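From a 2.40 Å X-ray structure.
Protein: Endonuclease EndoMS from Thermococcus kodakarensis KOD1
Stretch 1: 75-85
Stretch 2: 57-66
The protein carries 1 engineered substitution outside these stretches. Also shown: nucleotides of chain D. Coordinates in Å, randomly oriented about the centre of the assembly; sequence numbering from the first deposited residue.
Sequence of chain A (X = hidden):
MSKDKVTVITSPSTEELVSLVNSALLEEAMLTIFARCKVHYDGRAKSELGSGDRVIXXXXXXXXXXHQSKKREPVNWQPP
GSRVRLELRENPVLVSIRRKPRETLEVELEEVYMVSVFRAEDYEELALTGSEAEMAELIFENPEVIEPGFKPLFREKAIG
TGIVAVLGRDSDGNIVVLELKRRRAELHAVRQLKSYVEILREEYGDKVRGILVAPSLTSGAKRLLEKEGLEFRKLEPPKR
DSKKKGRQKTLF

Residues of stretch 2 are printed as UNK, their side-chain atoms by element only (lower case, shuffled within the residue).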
# COMPACT_ATOMS: atom_id res chain seq x y z
N VAL A 75 0.87 -0.46 12.18
CA VAL A 75 0.39 0.84 12.64
C VAL A 75 1.46 1.94 12.48
O VAL A 75 1.14 3.10 12.25
CB VAL A 75 -0.09 0.76 14.10
CG1 VAL A 75 1.04 0.28 14.98
CG2 VAL A 75 -0.60 2.12 14.60
N ASN A 76 2.73 1.56 12.62
CA ASN A 76 3.87 2.46 12.38
C ASN A 76 4.99 1.70 11.66
O ASN A 76 5.08 0.47 11.76
CB ASN A 76 4.40 3.07 13.67
CG ASN A 76 3.56 4.24 14.17
OD1 ASN A 76 2.93 4.16 15.22
ND2 ASN A 76 3.55 5.33 13.42
N TRP A 77 5.79 2.43 10.90
CA TRP A 77 6.87 1.78 10.16
C TRP A 77 7.93 2.75 9.69
O TRP A 77 7.72 3.96 9.68
CB TRP A 77 6.33 1.03 8.93
CG TRP A 77 5.85 1.98 7.87
CD1 TRP A 77 6.54 2.42 6.78
CD2 TRP A 77 4.59 2.65 7.84
NE1 TRP A 77 5.79 3.31 6.07
CE2 TRP A 77 4.58 3.48 6.71
CE3 TRP A 77 3.46 2.63 8.67
CZ2 TRP A 77 3.50 4.27 6.36
CZ3 TRP A 77 2.38 3.42 8.33
CH2 TRP A 77 2.41 4.23 7.19
N GLN A 78 9.07 2.20 9.30
CA GLN A 78 9.97 2.88 8.39
C GLN A 78 10.27 1.95 7.24
O GLN A 78 10.42 0.75 7.44
CB GLN A 78 11.26 3.30 9.09
CG GLN A 78 11.14 4.49 10.01
CD GLN A 78 11.21 5.82 9.26
OE1 GLN A 78 10.40 6.08 8.37
NE2 GLN A 78 12.17 6.66 9.64
N PRO A 79 10.36 2.49 6.03
CA PRO A 79 10.73 1.77 4.81
C PRO A 79 12.24 1.48 4.75
O PRO A 79 12.99 2.09 5.51
CB PRO A 79 10.28 2.72 3.70
CG PRO A 79 10.34 4.07 4.32
CD PRO A 79 9.95 3.88 5.75
N PRO A 80 12.68 0.55 3.87
CA PRO A 80 14.09 0.17 3.74
C PRO A 80 15.00 1.40 3.69
O PRO A 80 14.61 2.39 3.11
CB PRO A 80 14.15 -0.55 2.40
CG PRO A 80 12.81 -1.06 2.19
CD PRO A 80 11.85 -0.10 2.84
N GLY A 81 16.19 1.32 4.29
CA GLY A 81 17.08 2.46 4.30
C GLY A 81 17.17 3.23 5.60
O GLY A 81 18.14 3.93 5.84
N SER A 82 16.16 3.12 6.45
CA SER A 82 16.29 3.64 7.80
C SER A 82 17.48 3.03 8.52
O SER A 82 17.84 1.88 8.26
CB SER A 82 15.03 3.39 8.58
OG SER A 82 13.97 3.93 7.83
N ARG A 83 18.12 3.82 9.37
CA ARG A 83 19.19 3.35 10.25
C ARG A 83 18.59 3.27 11.62
O ARG A 83 17.98 4.23 12.08
CB ARG A 83 20.40 4.29 10.29
CG ARG A 83 21.23 4.43 9.03
CD ARG A 83 22.46 5.31 9.32
NE ARG A 83 23.28 5.56 8.14
CZ ARG A 83 24.20 4.72 7.67
NH1 ARG A 83 24.42 3.56 8.27
NH2 ARG A 83 24.90 5.03 6.58
N VAL A 84 18.77 2.14 12.29
CA VAL A 84 18.15 1.98 13.59
C VAL A 84 19.23 1.83 14.65
O VAL A 84 20.36 1.43 14.36
CB VAL A 84 17.21 0.76 13.61
CG1 VAL A 84 18.01 -0.50 13.62
CG2 VAL A 84 16.29 0.80 14.81
N ARG A 85 18.89 2.22 15.86
CA ARG A 85 19.79 2.04 16.98
C ARG A 85 18.94 1.97 18.25
O ARG A 85 17.80 2.42 18.27
CB ARG A 85 20.80 3.18 17.06
CG ARG A 85 20.20 4.51 17.47
CD ARG A 85 21.25 5.61 17.56
NE ARG A 85 20.62 6.89 17.87
CZ ARG A 85 20.08 7.70 16.95
NH1 ARG A 85 19.51 8.84 17.32
NH2 ARG A 85 20.10 7.35 15.67
N UNK A 57 9.29 -5.48 14.27
CA UNK A 57 10.23 -6.17 13.40
C UNK A 57 11.21 -5.20 12.78
O UNK A 57 10.82 -4.15 12.27
c UNK A 57 10.52 -7.45 11.24
c UNK A 57 7.96 -8.88 11.86
c UNK A 57 9.52 -6.94 12.29
c UNK A 57 8.74 -8.12 12.88
N UNK A 58 12.49 -5.54 12.85
CA UNK A 58 13.51 -4.79 12.13
C UNK A 58 14.24 -5.72 11.18
O UNK A 58 14.85 -6.70 11.60
c UNK A 58 14.51 -4.12 13.09
c UNK A 58 13.75 -3.28 14.10
c UNK A 58 15.50 -3.25 12.30
N UNK A 59 14.12 -5.44 9.90
CA UNK A 59 14.80 -6.17 8.86
C UNK A 59 16.20 -5.61 8.61
O UNK A 59 16.44 -4.42 8.82
c UNK A 59 13.98 -6.12 7.57
n UNK A 59 9.99 -7.68 5.14
c UNK A 59 11.94 -6.83 6.36
c UNK A 59 10.51 -7.30 6.47
c UNK A 59 12.55 -6.54 7.71
N UNK A 60 17.12 -6.46 8.14
CA UNK A 60 18.50 -6.07 7.80
C UNK A 60 18.58 -4.87 6.85
O UNK A 60 19.56 -4.14 6.90
c UNK A 60 16.89 -7.90 7.92
c UNK A 60 18.26 -8.44 7.66
c UNK A 60 19.05 -7.32 7.11
N UNK A 61 17.56 -4.66 6.02
CA UNK A 61 17.62 -3.56 5.05
C UNK A 61 17.07 -2.25 5.63
O UNK A 61 16.91 -1.25 4.92
c UNK A 61 15.37 -3.94 3.93
c UNK A 61 16.87 -3.94 3.77
o UNK A 61 14.86 -3.94 5.08
o UNK A 61 14.68 -3.95 2.89
N UNK A 62 16.76 -2.27 6.92
CA UNK A 62 16.31 -1.07 7.58
C UNK A 62 14.80 -0.96 7.72
O UNK A 62 14.31 -0.07 8.41
N UNK A 63 14.07 -1.84 7.05
CA UNK A 63 12.62 -1.88 7.19
C UNK A 63 12.28 -2.13 8.66
O UNK A 63 12.90 -2.96 9.33
o UNK A 63 12.47 -2.82 4.98
c UNK A 63 12.00 -2.96 6.31
N UNK A 64 11.31 -1.37 9.13
CA UNK A 64 10.99 -1.28 10.54
C UNK A 64 9.48 -1.37 10.60
O UNK A 64 8.82 -0.51 10.02
c UNK A 64 10.43 -0.24 13.38
c UNK A 64 12.77 0.35 14.67
c UNK A 64 12.72 0.35 13.30
c UNK A 64 10.48 -0.25 14.76
c UNK A 64 11.55 0.06 12.64
c UNK A 64 11.50 0.04 11.13
c UNK A 64 11.64 0.05 15.41
N UNK A 65 8.94 -2.39 11.28
CA UNK A 65 7.49 -2.58 11.35
C UNK A 65 7.00 -2.72 12.78
O UNK A 65 7.53 -3.51 13.55
c UNK A 65 7.26 -2.91 8.26
c UNK A 65 7.65 -4.03 9.18
c UNK A 65 7.06 -3.81 10.57
c UNK A 65 7.18 -5.35 8.63
N UNK A 66 5.98 -1.94 13.13
CA UNK A 66 5.25 -2.15 14.38
C UNK A 66 3.82 -2.65 14.07
O UNK A 66 3.04 -1.98 13.38
c UNK A 66 4.30 -1.10 16.46
c UNK A 66 7.17 0.60 14.74
c UNK A 66 5.17 -0.87 15.23
c UNK A 66 6.56 -0.40 15.65
P DG D 8 -1.03 7.62 6.34
OP1 DG D 8 -0.84 6.31 7.03
OP2 DG D 8 -2.19 8.46 6.70
O5' DG D 8 0.30 8.46 6.57
C5' DG D 8 0.45 9.74 5.98
C4' DG D 8 1.86 9.93 5.46
O4' DG D 8 2.78 9.74 6.55
C3' DG D 8 2.28 8.94 4.38
O3' DG D 8 3.16 9.56 3.47
C2' DG D 8 2.98 7.84 5.15
C1' DG D 8 3.63 8.63 6.28
N9 DG D 8 3.76 7.85 7.50
C8 DG D 8 2.76 7.52 8.37
N7 DG D 8 3.16 6.79 9.37
C5 DG D 8 4.52 6.61 9.13
C6 DG D 8 5.48 5.90 9.88
O6 DG D 8 5.32 5.26 10.93
N1 DG D 8 6.74 5.97 9.29
C2 DG D 8 7.03 6.64 8.13
N2 DG D 8 8.31 6.60 7.72
N3 DG D 8 6.14 7.31 7.41
C4 DG D 8 4.90 7.25 7.98

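Position 57 carries four carbons, forked at the first, with one arm two carbons long; none reaches stretch 1. This is Ile 57, a beta-branched residue at home in a strand, whose backbone pairs with position 65. Position 58 has one carbon bearing two more, one of which meets a methyl of Val 84. It is Val 58, whose CG1 lies 4.0 Å from CG1 of Val 84, a short branched side chain filling an apolar contact.

At position 59, four carbons in a row end in nitrogen, without touching stretch 1: Lys 59, whose long chain carries NZ to a hydrogen-bonding partner elsewhere in the structure. Position 60 has three carbons closing a ring onto the backbone nitrogen, again clear of stretch 1, so it is Pro 60; its phi of -52° fits the type I turn from 59 to 62.

Position 61 shows two carbons, the second carrying two oxygens, one of them near Pro 80 CB: Asp 61. Its OD2 comes within 3.5 Å of CB of Pro 80, while OD1 accepts a hydrogen bond from the backbone N of position 63 at 3.0 Å, bracing the turn. Position 62 has no side-chain atoms, and its CA approaches Ser 82 O; it is Gly 62. A CB here would point toward stretch 1 and clash with Ser 82 O and Gly 81 N, and at its backbone angles (phi 98°, psi -10°) it would also be jammed against the preceding carbonyl O.

Position 63 holds one carbon and one oxygen, beside the ring of Pro 80. It is Ser 63, whose short side chain lets OG donate to Asp 61 OD1 at 2.6 Å and lie 3.3 Å from Pro 80 CG.

At position 64, one carbon leads to a six-carbon ring lying against Val 84: Phe 64. Its flat ring offers an edge to Val 84 CG2, 3.6 Å from CE1. Position 65 has four carbons forked at the second, one near Trp 77 CB, hence Leu 65; its CD2 sits 4.1 Å from CB of Trp 77, an apolar contact on the same sheet face. Position 66, with four carbons forked at the first and one two-carbon arm, touches Val 75 and Asn 76. It is Ile 66, whose branches serve both: CD1 packs 3.9 Å from Asn 76 CB and CG2 3.8 Å from Val 75 CG1.

The contact is an antiparallel ladder extended by two turns, type I at 59 to 62 and type II at 79 to 82. Phe 64 N donates to Gln 78 O at 2.9 Å and Gln 78 N to Phe 64 O at 2.8 Å; Ile 66 N reaches Asn 76 O at 2.9 Å. Beyond the strands, Gly 81 N donates to Asp 61 O at 2.7 Å, joining the turns. Stretch 1 also binds the nucleotide: Trp 77 N and Asn 76 ND2 donate to O6 of DG8, at 2.9 and 3.1 Å.

Stretch 2 57-66: IVKPDGSFLI
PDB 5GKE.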